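Local coordinates for protein putative thioesterase yhdA (Lactococcus lactis subsp. lactis, PDB 3GEK) that probably hydrolyses acyl-CoA thioesters, as a hotdog-fold member of the PaaI thioesterase family whose own substrate has not been established, at residues S32-S37 / G91-R96; A51-A56 / S122-V127; N85-E90 / T114-T119. The protein carries 7 engineered substitutions. All blocks are in the same frame, centred on the assembly; numbering follows the deposited sequence.

Contact 1: S32-S37 / G91-R96; sequences SKMILS and GFVNAR. Engineered in segment 91-96: Arg96 (natural residue Cys).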
loop_
_atom_site.group_PDB
_atom_site.type_symbol
_atom_site.label_atom_id
_atom_site.label_comp_id
_atom_site.label_asym_id
_atom_site.label_seq_id
_atom_site.Cartn_x
_atom_site.Cartn_y
_atom_site.Cartn_z
ATOM N N SER A 32 16.320 -3.651 15.378
ATOM C CA SER A 32 17.518 -3.011 14.841
ATOM C C SER A 32 17.504 -1.514 15.104
ATOM O O SER A 32 16.488 -0.945 15.499
ATOM C CB SER A 32 17.668 -3.265 13.337
ATOM O OG SER A 32 16.670 -2.585 12.599
ATOM N N LYS A 33 18.652 -0.886 14.884
ATOM C CA LYS A 33 18.780 0.556 14.975
ATOM C C LYS A 33 19.461 1.045 13.709
ATOM O O LYS A 33 20.205 0.296 13.065
ATOM C CB LYS A 33 19.597 0.962 16.208
ATOM C CG LYS A 33 18.985 0.542 17.535
ATOM C CD LYS A 33 19.670 1.205 18.714
ATOM C CE LYS A 33 19.139 0.664 20.042
ATOM N NZ LYS A 33 19.552 -0.752 20.276
HETATM N N MSE A 34 19.188 2.290 13.343
HETATM C CA MSE A 34 19.933 2.946 12.282
HETATM C C MSE A 34 20.498 4.263 12.798
HETATM O O MSE A 34 19.745 5.160 13.175
HETATM C CB MSE A 34 19.056 3.174 11.050
HETATM C CG MSE A 34 19.775 3.902 9.922
HETATM SE SE MSE A 34 18.762 3.874 8.266
HETATM C CE MSE A 34 17.395 5.201 8.740
ATOM N N ILE A 35 21.811 4.361 12.810
ATOM C CA ILE A 35 22.503 5.548 13.306
ATOM C C ILE A 35 22.596 6.611 12.212
ATOM O O ILE A 35 23.175 6.372 11.154
ATOM C CB ILE A 35 23.915 5.210 13.821
ATOM C CG1 ILE A 35 23.874 3.962 14.715
ATOM C CG2 ILE A 35 24.528 6.418 14.541
ATOM C CD1 ILE A 35 25.251 3.401 15.056
ATOM N N LEU A 36 22.040 7.786 12.494
ATOM C CA LEU A 36 21.875 8.835 11.483
ATOM C C LEU A 36 23.055 9.796 11.372
ATOM O O LEU A 36 23.666 10.180 12.372
ATOM C CB LEU A 36 20.568 9.618 11.717
ATOM C CG LEU A 36 19.285 8.780 11.865
ATOM C CD1 LEU A 36 18.094 9.645 12.250
ATOM C CD2 LEU A 36 18.988 8.004 10.599
ATOM N N SER A 37 23.363 10.155 10.128
ATOM C CA SER A 37 24.262 11.259 9.788
ATOM C C SER A 37 23.610 12.050 8.660
ATOM O O SER A 37 22.440 11.820 8.343
ATOM C CB SER A 37 25.621 10.730 9.329
ATOM O OG SER A 37 25.512 10.091 8.067
ATOM N N GLY A 91 20.988 11.501 15.867
ATOM C CA GLY A 91 20.802 10.381 16.785
ATOM C C GLY A 91 20.554 9.084 16.034
ATOM O O GLY A 91 21.330 8.715 15.155
ATOM N N PHE A 92 19.459 8.405 16.366
ATOM C CA PHE A 92 19.121 7.115 15.752
ATOM C C PHE A 92 17.622 6.835 15.762
ATOM O O PHE A 92 16.870 7.444 16.531
ATOM C CB PHE A 92 19.860 5.969 16.461
ATOM C CG PHE A 92 19.386 5.716 17.870
ATOM C CD1 PHE A 92 19.941 6.414 18.942
ATOM C CD2 PHE A 92 18.384 4.787 18.123
ATOM C CE1 PHE A 92 19.502 6.189 20.243
ATOM C CE2 PHE A 92 17.936 4.556 19.426
ATOM C CZ PHE A 92 18.499 5.253 20.485
ATOM N N VAL A 93 17.210 5.908 14.899
ATOM C CA VAL A 93 15.861 5.349 14.911
ATOM C C VAL A 93 15.896 3.828 15.129
ATOM O O VAL A 93 16.898 3.168 14.828
ATOM C CB VAL A 93 15.083 5.641 13.596
ATOM C CG1 VAL A 93 14.789 7.142 13.447
ATOM C CG2 VAL A 93 15.823 5.084 12.374
ATOM N N ASN A 94 14.795 3.288 15.643
ATOM C CA ASN A 94 14.607 1.849 15.760
ATOM C C ASN A 94 13.734 1.338 14.634
ATOM O O ASN A 94 12.788 2.006 14.228
ATOM C CB ASN A 94 13.937 1.498 17.088
ATOM C CG ASN A 94 14.672 2.048 18.270
ATOM O OD1 ASN A 94 14.264 3.052 18.859
ATOM N ND2 ASN A 94 15.772 1.404 18.629
ATOM N N ALA A 95 14.066 0.160 14.119
ATOM C CA ALA A 95 13.178 -0.556 13.213
ATOM C C ALA A 95 12.868 -1.902 13.850
ATOM O O ALA A 95 13.778 -2.691 14.130
ATOM C CB ALA A 95 13.816 -0.732 11.843
ATOM N N ARG A 96 11.586 -2.141 14.114
ATOM C CA ARG A 96 11.147 -3.376 14.762
ATOM C C ARG A 96 10.093 -4.023 13.891
ATOM O O ARG A 96 9.191 -3.343 13.384
ATOM C CB ARG A 96 10.576 -3.103 16.157
ATOM C CG ARG A 96 11.566 -2.492 17.132
ATOM C CD ARG A 96 10.998 -2.497 18.535
ATOM N NE ARG A 96 11.919 -1.929 19.517
ATOM C CZ ARG A 96 11.954 -0.645 19.867
ATOM N NH1 ARG A 96 11.122 0.227 19.314
ATOM N NH2 ARG A 96 12.826 -0.234 20.778
#
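Lys33 and Asn94 face each other as a non-hydrogen-bonded pair of two antiparallel strands, and their side chains lie side by side. From its CB, which sits near Val93 O, the lysine runs beside the neighbouring strand: CG lies 3.5 Å from Asn94 ND2, CD passes 3.8 Å from Phe92 CE2, and CE comes back within 3.7 Å of Asn94 ND2. A bend at chi4 (69°) places NZ, whose charge is met by a salt bridge to Asp11. The same Asn94 ND2 stands at the edge of the Phe92 ring, in its plane, so methylenes, amide and ring pack as one group.

The other face is largely apolar, with Met34, Val93 and Ala95 on it and Ser32 as the polar exception. Here the selenomethionine Met34 lies alongside Val93, with CE 4.0 Å from Val93 CG2, and Leu55 of helix 49-68 packs on both. The strands are joined by Met34 N to Val93 O (2.9 Å), by the return bond from Val93 N to Met34 O, and by Leu36 N to Gly91 O (2.9 Å). Ser32 OG adds a longer bond to Ala95 O (3.3 Å).

A mixed outer face of Lys33, Ile35, Phe92 and Asn94 is thus backed by one that packs on helix 49-68; a curved antiparallel sheet wrapped round a central helix is the hotdog fold.

Contact 2: A51-A56 / S122-V127; sequences ASLALA and SQITVV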
loop_
_atom_site.group_PDB
_atom_site.type_symbol
_atom_site.label_atom_id
_atom_site.label_comp_id
_atom_site.label_asym_id
_atom_site.label_seq_id
_atom_site.Cartn_x
_atom_site.Cartn_y
_atom_site.Cartn_z
ATOM N N ALA A 51 15.533 6.636 3.114
ATOM C CA ALA A 51 16.402 5.927 4.054
ATOM C C ALA A 51 15.606 4.966 4.942
ATOM O O ALA A 51 16.019 3.823 5.140
ATOM C CB ALA A 51 17.197 6.914 4.902
ATOM N N SER A 52 14.473 5.436 5.470
ATOM C CA SER A 52 13.559 4.602 6.257
ATOM C C SER A 52 12.970 3.449 5.441
ATOM O O SER A 52 12.894 2.318 5.922
ATOM C CB SER A 52 12.431 5.446 6.859
ATOM O OG SER A 52 12.950 6.442 7.732
ATOM N N LEU A 53 12.542 3.744 4.216
ATOM C CA LEU A 53 12.054 2.717 3.297
ATOM C C LEU A 53 13.103 1.644 3.074
ATOM O O LEU A 53 12.807 0.453 3.179
ATOM C CB LEU A 53 11.687 3.329 1.946
ATOM C CG LEU A 53 10.277 3.824 1.644
ATOM C CD1 LEU A 53 9.542 4.314 2.886
ATOM C CD2 LEU A 53 10.383 4.931 0.584
ATOM N N ALA A 54 14.325 2.080 2.765
ATOM C CA ALA A 54 15.438 1.178 2.537
ATOM C C ALA A 54 15.764 0.365 3.792
ATOM O O ALA A 54 16.034 -0.832 3.699
ATOM C CB ALA A 54 16.653 1.951 2.065
ATOM N N LEU A 55 15.725 1.011 4.957
ATOM C CA LEU A 55 15.945 0.328 6.233
ATOM C C LEU A 55 14.935 -0.808 6.425
ATOM O O LEU A 55 15.299 -1.904 6.860
ATOM C CB LEU A 55 15.852 1.321 7.403
ATOM C CG LEU A 55 15.750 0.818 8.850
ATOM C CD1 LEU A 55 16.984 0.057 9.263
ATOM C CD2 LEU A 55 15.504 1.969 9.824
ATOM N N ALA A 56 13.673 -0.534 6.103
ATOM C CA ALA A 56 12.600 -1.516 6.260
ATOM C C ALA A 56 12.766 -2.705 5.332
ATOM O O ALA A 56 12.640 -3.843 5.768
ATOM C CB ALA A 56 11.259 -0.874 6.032
ATOM N N SER A 122 7.431 6.124 11.201
ATOM C CA SER A 122 6.878 5.515 9.997
ATOM C C SER A 122 6.382 4.100 10.271
ATOM O O SER A 122 7.024 3.334 10.983
ATOM C CB SER A 122 7.921 5.490 8.875
ATOM O OG SER A 122 8.403 6.796 8.597
ATOM N N GLN A 123 5.223 3.774 9.714
ATOM C CA GLN A 123 4.677 2.421 9.749
ATOM C C GLN A 123 4.839 1.838 8.347
ATOM O O GLN A 123 4.466 2.469 7.355
ATOM C CB GLN A 123 3.204 2.462 10.151
ATOM C CG GLN A 123 2.459 1.137 9.993
ATOM C CD GLN A 123 2.391 0.326 11.275
ATOM O OE1 GLN A 123 2.899 0.737 12.323
ATOM N NE2 GLN A 123 1.741 -0.829 11.202
ATOM N N ILE A 124 5.412 0.641 8.267
ATOM C CA ILE A 124 5.795 0.057 6.987
ATOM C C ILE A 124 5.464 -1.430 6.960
ATOM O O ILE A 124 5.724 -2.154 7.933
ATOM C CB ILE A 124 7.308 0.269 6.700
ATOM C CG1 ILE A 124 7.658 1.765 6.740
ATOM C CG2 ILE A 124 7.717 -0.388 5.370
ATOM C CD1 ILE A 124 9.078 2.110 6.340
ATOM N N THR A 125 4.866 -1.869 5.855
ATOM C CA THR A 125 4.635 -3.288 5.610
ATOM C C THR A 125 5.482 -3.733 4.423
ATOM O O THR A 125 5.498 -3.072 3.380
ATOM C CB THR A 125 3.140 -3.593 5.344
ATOM O OG1 THR A 125 2.372 -3.214 6.491
ATOM C CG2 THR A 125 2.927 -5.085 5.098
ATOM N N VAL A 126 6.202 -4.835 4.603
ATOM C CA VAL A 126 7.033 -5.398 3.544
ATOM C C VAL A 126 6.600 -6.824 3.234
ATOM O O VAL A 126 6.487 -7.661 4.142
ATOM C CB VAL A 126 8.547 -5.408 3.932
ATOM C CG1 VAL A 126 9.377 -6.039 2.829
ATOM C CG2 VAL A 126 9.046 -4.000 4.234
ATOM N N VAL A 127 6.356 -7.094 1.956
ATOM C CA VAL A 127 6.141 -8.455 1.489
ATOM C C VAL A 127 7.412 -8.930 0.780
ATOM O O VAL A 127 7.871 -8.290 -0.167
ATOM C CB VAL A 127 4.928 -8.566 0.521
ATOM C CG1 VAL A 127 4.700 -10.006 0.107
ATOM C CG2 VAL A 127 3.672 -7.973 1.150
#
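Ser52 meets the strand through its backbone: its carbonyl O lies 3.8 Å from Ile124 CD1. The same oxygen accepts the helical hydrogen bond from Ala56 N, so the methyl packs against a polar atom that already has its partner.

At Leu53 the CB leaves the helix away from the strand, yet the end of the side chain comes back. Its torsions, chi1 -91° and chi2 30°, both depart from staggered values, and the chain crosses that of Ile124 at about a right angle to leave the two CD1 atoms 4.1 Å apart. Leu53 also touches Ala81 and His83 of the adjacent strand 73-83 and Glu57 of a second subunit, so this side chain lies between its own sheet and a second subunit.

Here the hotdog fold shows its basic construction: a long central helix, the sausage, lies in the curve of an antiparallel sheet, the bun. The axes of the two short segments approach to 9.5 Å at an angle of 42°, and no hydrogen bond joins them.

Leu55 serves another part of the same sheet, strand 92-102, where it packs on Ala95. One residue on, Ala56 points its CB at the strand and is met by Ile124 CG2 at 3.6 Å and Ile124 CD1 at 3.7 Å. CG2 stands anti to the backbone N, while CD1 ends an extended chain; they belong to the two branches of the isoleucine, and both meet the one methyl. The CA atoms of Ala56 and Ile124 are 7.0 Å apart. Further along the strand, Val126 CG2 reaches the carbonyl side of Ala56, 3.9 Å from its O and 4.2 Å from its CB.

Contact 3: N85-E90 / T114-T119; sequences NPKKCE and TDENET. Engineered in segment 85-90: Pro86 (natural residue Ser).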
loop_
_atom_site.group_PDB
_atom_site.type_symbol
_atom_site.label_atom_id
_atom_site.label_comp_id
_atom_site.label_asym_id
_atom_site.label_seq_id
_atom_site.Cartn_x
_atom_site.Cartn_y
_atom_site.Cartn_z
ATOM N N ASN A 85 5.281 10.940 11.499
ATOM C CA ASN A 85 5.891 12.039 12.241
ATOM C C ASN A 85 7.280 12.363 11.708
ATOM O O ASN A 85 8.024 11.455 11.330
ATOM C CB ASN A 85 5.977 11.689 13.729
ATOM C CG ASN A 85 4.612 11.597 14.392
ATOM O OD1 ASN A 85 4.166 10.511 14.774
ATOM N ND2 ASN A 85 3.938 12.739 14.528
ATOM N N PRO A 86 7.641 13.656 11.680
ATOM C CA PRO A 86 8.969 14.021 11.200
ATOM C C PRO A 86 10.065 13.679 12.214
ATOM O O PRO A 86 9.885 13.846 13.431
ATOM C CB PRO A 86 8.867 15.537 11.013
ATOM C CG PRO A 86 7.853 15.968 12.005
ATOM C CD PRO A 86 6.857 14.843 12.083
ATOM N N LYS A 87 11.188 13.201 11.693
ATOM C CA LYS A 87 12.364 12.915 12.497
ATOM C C LYS A 87 13.509 13.810 12.038
ATOM O O LYS A 87 13.931 13.746 10.881
ATOM C CB LYS A 87 12.735 11.428 12.379
ATOM C CG LYS A 87 14.110 11.023 12.937
ATOM C CD LYS A 87 14.276 11.329 14.416
ATOM C CE LYS A 87 15.604 10.789 14.930
ATOM N NZ LYS A 87 16.081 11.521 16.140
ATOM N N LYS A 88 13.987 14.662 12.940
ATOM C CA LYS A 88 15.189 15.446 12.687
ATOM C C LYS A 88 16.352 14.481 12.486
ATOM O O LYS A 88 16.509 13.518 13.245
ATOM C CB LYS A 88 15.475 16.400 13.848
ATOM C CG LYS A 88 16.419 17.532 13.489
ATOM C CD LYS A 88 16.585 18.514 14.634
ATOM C CE LYS A 88 17.278 19.790 14.172
ATOM N NZ LYS A 88 18.757 19.638 14.031
ATOM N N CYS A 89 17.157 14.732 11.460
ATOM C CA CYS A 89 18.198 13.790 11.060
ATOM C C CYS A 89 19.410 13.847 11.995
ATOM O O CYS A 89 20.436 14.438 11.664
ATOM C CB CYS A 89 18.603 14.035 9.606
ATOM S SG CYS A 89 19.447 12.645 8.843
ATOM N N GLU A 90 19.260 13.230 13.167
ATOM C CA GLU A 90 20.308 13.136 14.187
ATOM C C GLU A 90 19.979 11.992 15.152
ATOM O O GLU A 90 18.825 11.575 15.254
ATOM C CB GLU A 90 20.440 14.454 14.965
ATOM C CG GLU A 90 19.160 14.873 15.698
ATOM C CD GLU A 90 19.267 16.214 16.410
ATOM O OE1 GLU A 90 20.362 16.835 16.428
ATOM O OE2 GLU A 90 18.229 16.649 16.957
ATOM N N THR A 114 10.636 3.964 14.710
ATOM C CA THR A 114 10.373 4.712 15.912
ATOM C C THR A 114 11.625 5.523 16.271
ATOM O O THR A 114 12.741 5.107 15.964
ATOM C CB THR A 114 9.968 3.714 17.030
ATOM O OG1 THR A 114 8.799 4.172 17.714
ATOM C CG2 THR A 114 11.088 3.462 18.007
ATOM N N ASP A 115 11.453 6.687 16.892
ATOM C CA ASP A 115 12.620 7.451 17.324
ATOM C C ASP A 115 13.108 6.975 18.697
ATOM O O ASP A 115 12.552 6.036 19.265
ATOM C CB ASP A 115 12.383 8.973 17.251
ATOM C CG ASP A 115 11.421 9.493 18.314
ATOM O OD1 ASP A 115 11.037 8.751 19.246
ATOM O OD2 ASP A 115 11.054 10.682 18.215
ATOM N N GLU A 116 14.151 7.615 19.217
ATOM C CA GLU A 116 14.743 7.214 20.495
ATOM C C GLU A 116 13.796 7.368 21.701
ATOM O O GLU A 116 14.059 6.822 22.778
ATOM C CB GLU A 116 16.092 7.921 20.736
ATOM C CG GLU A 116 16.158 9.406 20.378
ATOM C CD GLU A 116 16.407 9.653 18.893
ATOM O OE1 GLU A 116 15.429 9.637 18.124
ATOM O OE2 GLU A 116 17.573 9.883 18.495
ATOM N N ASN A 117 12.693 8.092 21.507
ATOM C CA ASN A 117 11.675 8.263 22.542
ATOM C C ASN A 117 10.458 7.368 22.310
ATOM O O ASN A 117 9.424 7.531 22.962
ATOM C CB ASN A 117 11.237 9.730 22.631
ATOM C CG ASN A 117 12.343 10.644 23.110
ATOM O OD1 ASN A 117 12.871 10.489 24.214
ATOM N ND2 ASN A 117 12.698 11.616 22.278
ATOM N N GLU A 118 10.595 6.426 21.377
ATOM C CA GLU A 118 9.539 5.474 21.002
ATOM C C GLU A 118 8.337 6.100 20.283
ATOM O O GLU A 118 7.300 5.451 20.122
ATOM C CB GLU A 118 9.087 4.601 22.192
ATOM C CG GLU A 118 10.208 3.821 22.900
ATOM C CD GLU A 118 10.968 2.863 21.983
ATOM O OE1 GLU A 118 10.457 2.523 20.895
ATOM O OE2 GLU A 118 12.085 2.445 22.361
ATOM N N THR A 119 8.486 7.345 19.836
ATOM C CA THR A 119 7.482 7.981 18.981
ATOM C C THR A 119 7.494 7.334 17.586
ATOM O O THR A 119 8.553 7.197 16.968
ATOM C CB THR A 119 7.721 9.504 18.864
ATOM O OG1 THR A 119 7.822 10.080 20.174
ATOM C CG2 THR A 119 6.586 10.182 18.101
#
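The carboxylate of Glu116 takes the ammonium of Lys87 on the syn side of OE1, with NZ 31° out of its plane and 2.8 Å from OE1. OE2 lies somewhat farther from NZ, at 3.2 Å, and accepts a hydrogen bond from Phe92 N. The neighbouring carboxylate, Asp115, is used over its faces: Asn117 N (2.9 Å) and Thr119 N (3.0 Å) approach Asp115 OD1 from opposite sides of the plane. The first of these bonds makes an Asx turn. Together with the type I turn from Asp115 to Glu118 and the positive phi of Glu118, the backbone bonds of Asp115 describe a beta hairpin closed by a type I turn with a G1 bulge.

Lys87 comes to this hairpin from the loop 85-90. A bend at chi2 (59°) turns CD to within 4.1 Å of Asp115 CB, and the lysine chain then crosses that of Glu116 at about a right angle. On its own side, NZ also donates to Glu90 O (2.9 Å).

Lys87 NZ thus joins a backbone carbonyl of its own loop to a carboxylate of the hairpin, and Glu116 passes the connection on to the backbone of Phe92. With an ammonium and a backbone N-H both directed at it, the glutamate would be expected to stay ionised, although the setting near the surface probably leaves the charge pair partly screened by solvent.

The three contacts illustrate how one curved sheet is held to its helix and how a loop and hairpin meet beside it. Leu55, on the helix of contact 2, lies against the inner face of contact 1: its CD2 is 3.8 Å from Ala95 CB and 3.9 Å from Met34 CE. Contact 3 adjoins contact 1 through the neighbouring strands 92-102 and 106-115, their centres about 9 Å apart, with Arg96 (an engineered residue) NH1 in a 2.9 Å salt bridge to Glu118 OE1. Contacts 2 and 3, centres about 14 Å apart, adjoin in the chain and lie on neighbouring strands, with no other touch between them. No bound ligand locates an active site among them.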